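PDB 5JM8: aerobactin synthase IucA from Klebsiella pneumoniae subsp. pneumoniae, which probably catalyses an ATP-dependent ligation, independent of non-ribosomal peptide synthetases, in the biosynthesis of the siderophore aerobactin. Local coordinates for residues H126-L131 / A144-H149; L136-A141 / S267-T272; E165-R168 / D172-P175. One frame throughout, in Å; residues are numbered along the deposited sequence.

Contact 1. Residues H126-L131 / A144-H149; sequences HDWAAL and ALLVGH. With ATP (adenosine-5'-triphosphate), chain I.
The indole of Trp128 meets Ala144 with its edge. The pyrrole nitrogen NE1 donates to Ala144 O at 2.9 Å, and the N-H points almost straight at the oxygen (168°). The acceptor lies practically in the indole plane. The donor in turn sits in the carbonyl plane and uses a lone pair, with a C=O...N angle of 137°. Both flat groups are therefore well aligned for the bond. CG of Trp128 is anti to the backbone N (chi1 -166°), which turns the ring toward this carbonyl. Leu146 comes in obliquely, its CD1 3.8 Å from Trp128 CD1. These two side chains run past each other in opposite directions. Next to them, Leu131 CD1 rests on Ala144 CB at 3.7 Å.

A second flat group, the ring of His149, belongs to the ATP pocket. One of its faces is covered by adenine, with ATP C6 3.4 Å above the imidazole plane and offset toward the rim. His149 ND1 bonds to Phe151 N, which helps to fix the ring's rotation. Leu145 CD2 touches ATP C8 at 3.5 Å, and Gly148 brings its backbone up to the base. Residues 144-149 thus hold Trp128 at one end and line the adenine site at the other.

Ala144 O is gripped twice, because Gln369 NE2 also donates to it. Gln369 OE1 accepts from the backbone N atoms of Leu146 and Val147. The two segments are loops on either side of helix 138-142 in sequence. Leu378 of helix 378-390 packs on Trp128, Leu131 and Ala144. Val147 leans on helix 14-26, and Leu145 on helix 364-368.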
loop_
_atom_site.group_PDB
_atom_site.type_symbol
_atom_site.label_atom_id
_atom_site.label_comp_id
_atom_site.label_asym_id
_atom_site.label_seq_id
_atom_site.Cartn_x
_atom_site.Cartn_y
_atom_site.Cartn_z
ATOM N N HIS A 126 -12.115 13.438 -18.404
ATOM C CA HIS A 126 -11.894 14.653 -17.626
ATOM C C HIS A 126 -10.784 14.448 -16.606
ATOM O O HIS A 126 -10.352 15.391 -15.944
ATOM C CB HIS A 126 -13.181 15.082 -16.923
ATOM C CG HIS A 126 -14.272 15.487 -17.862
ATOM N ND1 HIS A 126 -14.530 16.804 -18.179
ATOM C CD2 HIS A 126 -15.171 14.751 -18.555
ATOM C CE1 HIS A 126 -15.542 16.859 -19.026
ATOM N NE2 HIS A 126 -15.950 15.627 -19.269
ATOM N N ASP A 127 -10.328 13.206 -16.483
ATOM C CA ASP A 127 -9.218 12.877 -15.603
ATOM C C ASP A 127 -7.869 13.161 -16.255
ATOM O O ASP A 127 -6.839 13.137 -15.581
ATOM C CB ASP A 127 -9.281 11.402 -15.196
ATOM C CG ASP A 127 -9.312 10.468 -16.392
ATOM O OD1 ASP A 127 -10.011 10.788 -17.373
ATOM O OD2 ASP A 127 -8.639 9.415 -16.353
ATOM N N TRP A 128 -7.872 13.439 -17.558
ATOM C CA TRP A 128 -6.626 13.471 -18.315
ATOM C C TRP A 128 -5.683 14.571 -17.834
ATOM O O TRP A 128 -4.508 14.314 -17.585
ATOM C CB TRP A 128 -6.896 13.645 -19.811
ATOM C CG TRP A 128 -5.682 13.344 -20.638
ATOM C CD1 TRP A 128 -5.375 12.160 -21.246
ATOM C CD2 TRP A 128 -4.596 14.236 -20.924
ATOM N NE1 TRP A 128 -4.169 12.263 -21.899
ATOM C CE2 TRP A 128 -3.671 13.527 -21.716
ATOM C CE3 TRP A 128 -4.318 15.564 -20.589
ATOM C CZ2 TRP A 128 -2.490 14.103 -22.180
ATOM C CZ3 TRP A 128 -3.147 16.135 -21.052
ATOM C CH2 TRP A 128 -2.247 15.404 -21.836
ATOM N N ALA A 129 -6.196 15.789 -17.700
ATOM C CA ALA A 129 -5.372 16.919 -17.276
ATOM C C ALA A 129 -4.754 16.687 -15.897
ATOM O O ALA A 129 -3.691 17.225 -15.587
ATOM C CB ALA A 129 -6.194 18.195 -17.271
ATOM N N ALA A 130 -5.421 15.880 -15.078
ATOM C CA ALA A 130 -4.946 15.597 -13.726
ATOM C C ALA A 130 -3.746 14.649 -13.723
ATOM O O ALA A 130 -3.062 14.516 -12.708
ATOM C CB ALA A 130 -6.071 15.013 -12.891
ATOM N N LEU A 131 -3.498 13.989 -14.852
ATOM C CA LEU A 131 -2.355 13.086 -14.987
ATOM C C LEU A 131 -1.026 13.835 -14.925
ATOM O O LEU A 131 0.018 13.244 -14.653
ATOM C CB LEU A 131 -2.436 12.307 -16.303
ATOM C CG LEU A 131 -3.587 11.312 -16.483
ATOM C CD1 LEU A 131 -3.513 10.661 -17.858
ATOM C CD2 LEU A 131 -3.576 10.252 -15.393
ATOM N N ALA A 144 -3.346 6.686 -21.656
ATOM C CA ALA A 144 -3.349 8.145 -21.674
ATOM C C ALA A 144 -3.178 8.707 -23.082
ATOM O O ALA A 144 -3.184 9.924 -23.272
ATOM C CB ALA A 144 -2.256 8.681 -20.760
ATOM N N LEU A 145 -3.023 7.825 -24.065
ATOM C CA LEU A 145 -2.897 8.254 -25.454
ATOM C C LEU A 145 -4.270 8.411 -26.106
ATOM O O LEU A 145 -4.954 7.424 -26.383
ATOM C CB LEU A 145 -2.044 7.260 -26.249
ATOM C CG LEU A 145 -1.780 7.605 -27.721
ATOM C CD1 LEU A 145 -0.915 8.846 -27.840
ATOM C CD2 LEU A 145 -1.143 6.432 -28.446
ATOM N N LEU A 146 -4.660 9.659 -26.354
ATOM C CA LEU A 146 -5.957 9.965 -26.952
ATOM C C LEU A 146 -5.816 10.459 -28.388
ATOM O O LEU A 146 -6.777 10.431 -29.152
ATOM C CB LEU A 146 -6.698 11.015 -26.119
ATOM C CG LEU A 146 -7.038 10.647 -24.674
ATOM C CD1 LEU A 146 -7.882 11.753 -24.058
ATOM C CD2 LEU A 146 -7.756 9.299 -24.585
ATOM N N VAL A 147 -4.625 10.921 -28.750
ATOM C CA VAL A 147 -4.378 11.417 -30.099
ATOM C C VAL A 147 -4.028 10.271 -31.038
ATOM O O VAL A 147 -4.412 10.275 -32.205
ATOM C CB VAL A 147 -3.237 12.453 -30.126
ATOM C CG1 VAL A 147 -2.913 12.857 -31.559
ATOM C CG2 VAL A 147 -3.608 13.672 -29.301
ATOM N N GLY A 148 -3.288 9.296 -30.522
ATOM C CA GLY A 148 -2.859 8.163 -31.320
ATOM C C GLY A 148 -1.576 8.483 -32.060
ATOM O O GLY A 148 -0.767 9.279 -31.588
ATOM N N HIS A 149 -1.392 7.864 -33.222
ATOM C CA HIS A 149 -0.206 8.098 -34.042
ATOM C C HIS A 149 -0.189 9.533 -34.560
ATOM O O HIS A 149 -1.122 9.973 -35.233
ATOM C CB HIS A 149 -0.158 7.116 -35.209
ATOM C CG HIS A 149 1.208 6.937 -35.791
ATOM N ND1 HIS A 149 1.969 7.991 -36.246
ATOM C CD2 HIS A 149 1.950 5.823 -35.995
ATOM C CE1 HIS A 149 3.123 7.536 -36.702
ATOM N NE2 HIS A 149 3.137 6.223 -36.560
HETATM P PG ATP I . 2.064 -4.617 -28.940
HETATM O O1G ATP I . 1.027 -4.947 -27.896
HETATM O O2G ATP I . 3.053 -3.565 -28.497
HETATM O O3G ATP I . 2.718 -5.829 -29.558
HETATM P PB ATP I . 1.321 -4.126 -31.708
HETATM O O1B ATP I . -0.062 -3.940 -32.280
HETATM O O2B ATP I . 2.085 -5.397 -32.002
HETATM O O3B ATP I . 1.237 -3.864 -30.111
HETATM P PA ATP I . 2.373 -2.290 -33.638
HETATM O O1A ATP I . 2.086 -3.409 -34.607
HETATM O O2A ATP I . 3.693 -1.561 -33.706
HETATM O O3A ATP I . 2.224 -2.860 -32.139
HETATM O "O5'" ATP I . 1.214 -1.180 -33.709
HETATM C "C5'" ATP I . 1.314 -0.059 -32.838
HETATM C "C4'" ATP I . -0.055 0.470 -32.435
HETATM O "O4'" ATP I . 0.139 1.625 -31.616
HETATM C "C3'" ATP I . -0.912 0.890 -33.620
HETATM O "O3'" ATP I . -2.213 0.299 -33.506
HETATM C "C2'" ATP I . -0.988 2.404 -33.557
HETATM O "O2'" ATP I . -2.305 2.883 -33.819
HETATM C "C1'" ATP I . -0.573 2.750 -32.136
HETATM N N9 ATP I . 0.302 3.943 -32.093
HETATM C C8 ATP I . 0.009 5.066 -31.417
HETATM N N7 ATP I . 0.996 5.986 -31.562
HETATM C C5 ATP I . 1.942 5.441 -32.346
HETATM C C6 ATP I . 3.246 5.875 -32.887
HETATM N N6 ATP I . 3.713 7.111 -32.592
HETATM N N1 ATP I . 3.926 5.006 -33.669
HETATM C C2 ATP I . 3.450 3.778 -33.955
HETATM N N3 ATP I . 2.271 3.324 -33.493
HETATM C C4 ATP I . 1.483 4.092 -32.699
#

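Contact 2. Residues L136-A141 / S267-T272; sequences LNFGEA and SLYCAT. With ATP (adenosine-5'-triphosphate), chain I.
Phe138 and Tyr269 form the tight part of this contact, a T-shaped (edge-to-face) aromatic pair. The edge of Phe138 points at the face of Tyr269. The ring centroids are 4.8 Å apart and the planes meet at 68°. Phe138 CD2 stands 3.6 Å above the tyrosine plane, over its centre. Phe138 CE2 is 3.7 Å from Tyr269 CD1 and reaches back toward CG. Both side chains place CG anti to the backbone N (chi1 176° and 167°), which extends the two rings toward each other from helix and strand. The opposite face of Tyr269 carries the backbone N of Ala271, offset toward the rim. Both aromatic residues are buried.

The packing thins out beside this pair. Gly139 offers only its backbone, with CA 4.3 Å from Tyr269 CE2. Asn137 and Glu140 are partly exposed and act within their own segment. They form a capping box at the start of the helix. Asn137 is the N-cap, and its OD1 accepts from Glu140 N at 2.7 Å, nearly along the C=O axis. Glu140 OE1 returns the bond by accepting from Asn137 N at 2.9 Å, on its anti side. On the other segment the chain opens to solvent at Thr272.

Ser267 lines the ATP pocket near the gamma-phosphate. The modelled spacing there is too short to support a bond assignment.

The contact lays the first turn of helix 138-142 against strand 267-269. That strand pairs with 258-261 through Tyr269 and Leu260, and with 275-284 through Leu268 and Ile277. Met276 of strand 275-284 packs on both Phe138 and Tyr269. Leu268 reaches strand 177-185 through Phe177 and Leu179.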
loop_
_atom_site.group_PDB
_atom_site.type_symbol
_atom_site.label_atom_id
_atom_site.label_comp_id
_atom_site.label_asym_id
_atom_site.label_seq_id
_atom_site.Cartn_x
_atom_site.Cartn_y
_atom_site.Cartn_z
ATOM N N LEU A 136 3.322 8.871 -13.617
ATOM C CA LEU A 136 2.385 7.844 -14.051
ATOM C C LEU A 136 2.916 6.436 -13.846
ATOM O O LEU A 136 4.121 6.199 -13.945
ATOM C CB LEU A 136 2.044 8.038 -15.528
ATOM C CG LEU A 136 1.366 9.353 -15.911
ATOM C CD1 LEU A 136 1.113 9.374 -17.398
ATOM C CD2 LEU A 136 0.074 9.530 -15.141
ATOM N N ASN A 137 2.011 5.505 -13.562
ATOM C CA ASN A 137 2.367 4.097 -13.556
ATOM C C ASN A 137 2.149 3.539 -14.955
ATOM O O ASN A 137 1.610 4.225 -15.823
ATOM C CB ASN A 137 1.568 3.315 -12.497
ATOM C CG ASN A 137 0.078 3.191 -12.818
ATOM O OD1 ASN A 137 -0.334 3.116 -13.973
ATOM N ND2 ASN A 137 -0.734 3.141 -11.768
ATOM N N PHE A 138 2.560 2.295 -15.164
ATOM C CA PHE A 138 2.504 1.674 -16.479
ATOM C C PHE A 138 1.103 1.697 -17.082
ATOM O O PHE A 138 0.927 2.062 -18.242
ATOM C CB PHE A 138 3.008 0.239 -16.386
ATOM C CG PHE A 138 2.893 -0.527 -17.666
ATOM C CD1 PHE A 138 3.835 -0.369 -18.666
ATOM C CD2 PHE A 138 1.853 -1.417 -17.866
ATOM C CE1 PHE A 138 3.736 -1.074 -19.846
ATOM C CE2 PHE A 138 1.750 -2.127 -19.046
ATOM C CZ PHE A 138 2.694 -1.956 -20.035
ATOM N N GLY A 139 0.108 1.321 -16.287
ATOM C CA GLY A 139 -1.264 1.260 -16.757
ATOM C C GLY A 139 -1.830 2.617 -17.139
ATOM O O GLY A 139 -2.538 2.745 -18.136
ATOM N N GLU A 140 -1.522 3.632 -16.337
ATOM C CA GLU A 140 -1.985 4.988 -16.606
ATOM C C GLU A 140 -1.458 5.501 -17.942
ATOM O O GLU A 140 -2.208 6.067 -18.736
ATOM C CB GLU A 140 -1.558 5.934 -15.480
ATOM C CG GLU A 140 -2.309 5.723 -14.171
ATOM C CD GLU A 140 -1.792 6.596 -13.045
ATOM O OE1 GLU A 140 -0.561 6.770 -12.940
ATOM O OE2 GLU A 140 -2.620 7.114 -12.267
ATOM N N ALA A 141 -0.166 5.300 -18.185
ATOM C CA ALA A 141 0.463 5.772 -19.413
ATOM C C ALA A 141 -0.104 5.052 -20.632
ATOM O O ALA A 141 -0.283 5.655 -21.687
ATOM C CB ALA A 141 1.972 5.582 -19.342
ATOM N N SER A 267 -3.257 -5.889 -26.902
ATOM C CA SER A 267 -2.426 -6.304 -25.783
ATOM C C SER A 267 -3.036 -5.817 -24.480
ATOM O O SER A 267 -3.288 -4.624 -24.310
ATOM C CB SER A 267 -1.003 -5.777 -25.939
ATOM O OG SER A 267 -0.375 -6.361 -27.069
ATOM N N LEU A 268 -3.276 -6.757 -23.572
ATOM C CA LEU A 268 -3.911 -6.465 -22.292
ATOM C C LEU A 268 -2.913 -6.525 -21.137
ATOM O O LEU A 268 -1.919 -7.246 -21.201
ATOM C CB LEU A 268 -5.054 -7.446 -22.035
ATOM C CG LEU A 268 -6.387 -7.191 -22.747
ATOM C CD1 LEU A 268 -6.210 -7.012 -24.243
ATOM C CD2 LEU A 268 -7.359 -8.327 -22.456
ATOM N N TYR A 269 -3.200 -5.768 -20.081
ATOM C CA TYR A 269 -2.353 -5.722 -18.894
ATOM C C TYR A 269 -3.156 -5.995 -17.623
ATOM O O TYR A 269 -4.249 -5.462 -17.439
ATOM C CB TYR A 269 -1.656 -4.361 -18.802
ATOM C CG TYR A 269 -0.990 -4.079 -17.471
ATOM C CD1 TYR A 269 0.151 -4.767 -17.079
ATOM C CD2 TYR A 269 -1.494 -3.108 -16.616
ATOM C CE1 TYR A 269 0.765 -4.503 -15.866
ATOM C CE2 TYR A 269 -0.888 -2.836 -15.402
ATOM C CZ TYR A 269 0.240 -3.534 -15.032
ATOM O OH TYR A 269 0.838 -3.258 -13.822
ATOM N N CYS A 270 -2.607 -6.850 -16.763
ATOM C CA CYS A 270 -3.163 -7.107 -15.438
ATOM C C CYS A 270 -2.033 -7.037 -14.416
ATOM O O CYS A 270 -1.102 -7.841 -14.453
ATOM C CB CYS A 270 -3.865 -8.468 -15.393
ATOM S SG CYS A 270 -4.601 -8.893 -13.795
ATOM N N ALA A 271 -2.122 -6.068 -13.509
ATOM C CA ALA A 271 -1.024 -5.739 -12.600
ATOM C C ALA A 271 -0.583 -6.927 -11.748
ATOM O O ALA A 271 0.579 -7.012 -11.348
ATOM C CB ALA A 271 -1.427 -4.574 -11.700
ATOM N N THR A 272 -1.513 -7.837 -11.479
ATOM C CA THR A 272 -1.243 -8.989 -10.625
ATOM C C THR A 272 -0.863 -10.230 -11.428
ATOM O O THR A 272 -0.522 -11.266 -10.856
ATOM C CB THR A 272 -2.464 -9.322 -9.751
ATOM O OG1 THR A 272 -3.596 -9.582 -10.589
ATOM C CG2 THR A 272 -2.786 -8.163 -8.822
HETATM P PG ATP I . 2.064 -4.617 -28.940
HETATM O O1G ATP I . 1.027 -4.947 -27.896
HETATM O O2G ATP I . 3.053 -3.565 -28.497
HETATM O O3G ATP I . 2.718 -5.829 -29.558
HETATM P PB ATP I . 1.321 -4.126 -31.708
HETATM O O1B ATP I . -0.062 -3.940 -32.280
HETATM O O2B ATP I . 2.085 -5.397 -32.002
HETATM O O3B ATP I . 1.237 -3.864 -30.111
HETATM P PA ATP I . 2.373 -2.290 -33.638
HETATM O O1A ATP I . 2.086 -3.409 -34.607
HETATM O O2A ATP I . 3.693 -1.561 -33.706
HETATM O O3A ATP I . 2.224 -2.860 -32.139
HETATM O "O5'" ATP I . 1.214 -1.180 -33.709
HETATM C "C5'" ATP I . 1.314 -0.059 -32.838
HETATM C "C4'" ATP I . -0.055 0.470 -32.435
HETATM O "O4'" ATP I . 0.139 1.625 -31.616
HETATM C "C3'" ATP I . -0.912 0.890 -33.620
HETATM O "O3'" ATP I . -2.213 0.299 -33.506
HETATM C "C2'" ATP I . -0.988 2.404 -33.557
HETATM O "O2'" ATP I . -2.305 2.883 -33.819
HETATM C "C1'" ATP I . -0.573 2.750 -32.136
HETATM N N9 ATP I . 0.302 3.943 -32.093
HETATM C C8 ATP I . 0.009 5.066 -31.417
HETATM N N7 ATP I . 0.996 5.986 -31.562
HETATM C C5 ATP I . 1.942 5.441 -32.346
HETATM C C6 ATP I . 3.246 5.875 -32.887
HETATM N N6 ATP I . 3.713 7.111 -32.592
HETATM N N1 ATP I . 3.926 5.006 -33.669
HETATM C C2 ATP I . 3.450 3.778 -33.955
HETATM N N3 ATP I . 2.271 3.324 -33.493
HETATM C C4 ATP I . 1.483 4.092 -32.699
#

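Contact 3. Residues E165-R168 / D172-P175; sequences EAER and DFAP
Glu167, Phe173 and Pro175 bury the most surface here. The aliphatic part of Glu167 covers one face of the Phe173 ring, with CG 4.3 Å above the plane and over its centre. Glu167 CA lies over the ring as well, 4.0 Å from Phe173 CD1. CG of Phe173 is anti to the carbonyl carbon (chi1 -63°), which sets the ring against the helix. His126 of the second subunit meets the Phe173 ring and also packs on Glu167, so the pair belongs to a subunit interface.

The chain reverses at the C-terminal end of helix 163-169 and folds back on its last turn before entering strand 177-185. Ala174 takes left-handed backbone angles in this return. A water lies between the two limbs. It accepts from Phe173 N at 3.1 Å and can donate to Ala166 O at 2.7 Å, though other acceptors may compete for its protons.

Pro175 closes over the helix end. Its CG is 3.0 Å from Arg168 O, a tight approach, and its CB is 3.4 Å from Glu167 O. The Arg168 side chain leaves the contact fully extended and makes a salt bridge with Glu254.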
loop_
_atom_site.group_PDB
_atom_site.type_symbol
_atom_site.label_atom_id
_atom_site.label_comp_id
_atom_site.label_asym_id
_atom_site.label_seq_id
_atom_site.Cartn_x
_atom_site.Cartn_y
_atom_site.Cartn_z
ATOM N N GLU A 165 -18.501 -0.908 -28.214
ATOM C CA GLU A 165 -17.352 -1.802 -28.289
ATOM C C GLU A 165 -16.049 -1.024 -28.146
ATOM O O GLU A 165 -15.071 -1.519 -27.583
ATOM C CB GLU A 165 -17.374 -2.579 -29.609
ATOM C CG GLU A 165 -18.505 -3.601 -29.692
ATOM C CD GLU A 165 -18.749 -4.121 -31.098
ATOM O OE1 GLU A 165 -18.400 -3.421 -32.068
ATOM O OE2 GLU A 165 -19.301 -5.234 -31.231
ATOM N N ALA A 166 -16.045 0.204 -28.648
ATOM C CA ALA A 166 -14.878 1.063 -28.536
ATOM C C ALA A 166 -14.711 1.538 -27.095
ATOM O O ALA A 166 -13.594 1.746 -26.624
ATOM C CB ALA A 166 -14.999 2.243 -29.482
ATOM N N GLU A 167 -15.833 1.699 -26.399
ATOM C CA GLU A 167 -15.827 2.156 -25.012
ATOM C C GLU A 167 -15.169 1.155 -24.070
ATOM O O GLU A 167 -14.630 1.540 -23.034
ATOM C CB GLU A 167 -17.256 2.424 -24.527
ATOM C CG GLU A 167 -17.870 3.723 -25.025
ATOM C CD GLU A 167 -19.208 4.026 -24.373
ATOM O OE1 GLU A 167 -19.732 3.154 -23.645
ATOM O OE2 GLU A 167 -19.733 5.138 -24.586
ATOM N N ARG A 168 -15.224 -0.124 -24.426
ATOM C CA ARG A 168 -14.773 -1.182 -23.531
ATOM C C ARG A 168 -13.422 -1.761 -23.936
ATOM O O ARG A 168 -12.605 -2.092 -23.078
ATOM C CB ARG A 168 -15.818 -2.303 -23.474
ATOM C CG ARG A 168 -15.559 -3.334 -22.380
ATOM C CD ARG A 168 -16.614 -4.430 -22.359
ATOM N NE ARG A 168 -16.309 -5.449 -21.359
ATOM C CZ ARG A 168 -16.931 -6.619 -21.258
ATOM N NH1 ARG A 168 -16.578 -7.479 -20.312
ATOM N NH2 ARG A 168 -17.902 -6.935 -22.102
ATOM N N ASP A 172 -8.809 4.207 -24.822
ATOM C CA ASP A 172 -9.101 5.637 -24.788
ATOM C C ASP A 172 -9.960 6.040 -23.587
ATOM O O ASP A 172 -9.690 7.050 -22.939
ATOM C CB ASP A 172 -9.790 6.059 -26.092
ATOM C CG ASP A 172 -8.978 5.704 -27.328
ATOM O OD1 ASP A 172 -8.614 4.521 -27.485
ATOM O OD2 ASP A 172 -8.701 6.609 -28.142
ATOM N N PHE A 173 -10.982 5.240 -23.288
ATOM C CA PHE A 173 -11.915 5.542 -22.200
ATOM C C PHE A 173 -11.450 4.913 -20.890
ATOM O O PHE A 173 -12.187 4.890 -19.902
ATOM C CB PHE A 173 -13.324 5.053 -22.554
ATOM C CG PHE A 173 -13.917 5.729 -23.762
ATOM C CD1 PHE A 173 -13.474 5.413 -25.035
ATOM C CD2 PHE A 173 -14.917 6.676 -23.625
ATOM C CE1 PHE A 173 -14.015 6.030 -26.148
ATOM C CE2 PHE A 173 -15.464 7.294 -24.734
ATOM C CZ PHE A 173 -15.010 6.972 -25.996
ATOM N N ALA A 174 -10.220 4.405 -20.901
ATOM C CA ALA A 174 -9.603 3.787 -19.731
ATOM C C ALA A 174 -10.468 2.689 -19.114
ATOM O O ALA A 174 -10.736 2.712 -17.911
ATOM C CB ALA A 174 -9.288 4.850 -18.690
ATOM N N PRO A 175 -10.903 1.717 -19.932
ATOM C CA PRO A 175 -11.757 0.656 -19.404
ATOM C C PRO A 175 -10.965 -0.525 -18.875
ATOM O O PRO A 175 -9.742 -0.565 -18.994
ATOM C CB PRO A 175 -12.567 0.241 -20.625
ATOM C CG PRO A 175 -11.585 0.377 -21.739
ATOM C CD PRO A 175 -10.703 1.561 -21.384
HETATM O O HOH W 1 -12.132 2.708 -24.577
#

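How the contacts relate
Contacts 1 and 2 alternate along the chain, in the order 126-131, 136-141, 144-149, then 267-272. Helix 138-142 lies between the two segments of contact 1 and supplies one segment of contact 2. Their centres are 15 Å apart. They touch where Leu131 CD2 meets Leu136 CD2, 3.7 Å away. Both reach ATP, contact 1 at the base and contact 2 near the gamma-phosphate. Contact 3 follows contact 1 and is nested in the loop closed by contact 2. Its centre is 13 Å from contact 1, where Leu146 packs on Asp172. Contacts 2 and 3 are also 15 Å apart by centres, without touching. Contacts 1 and 3 both reach the second subunit.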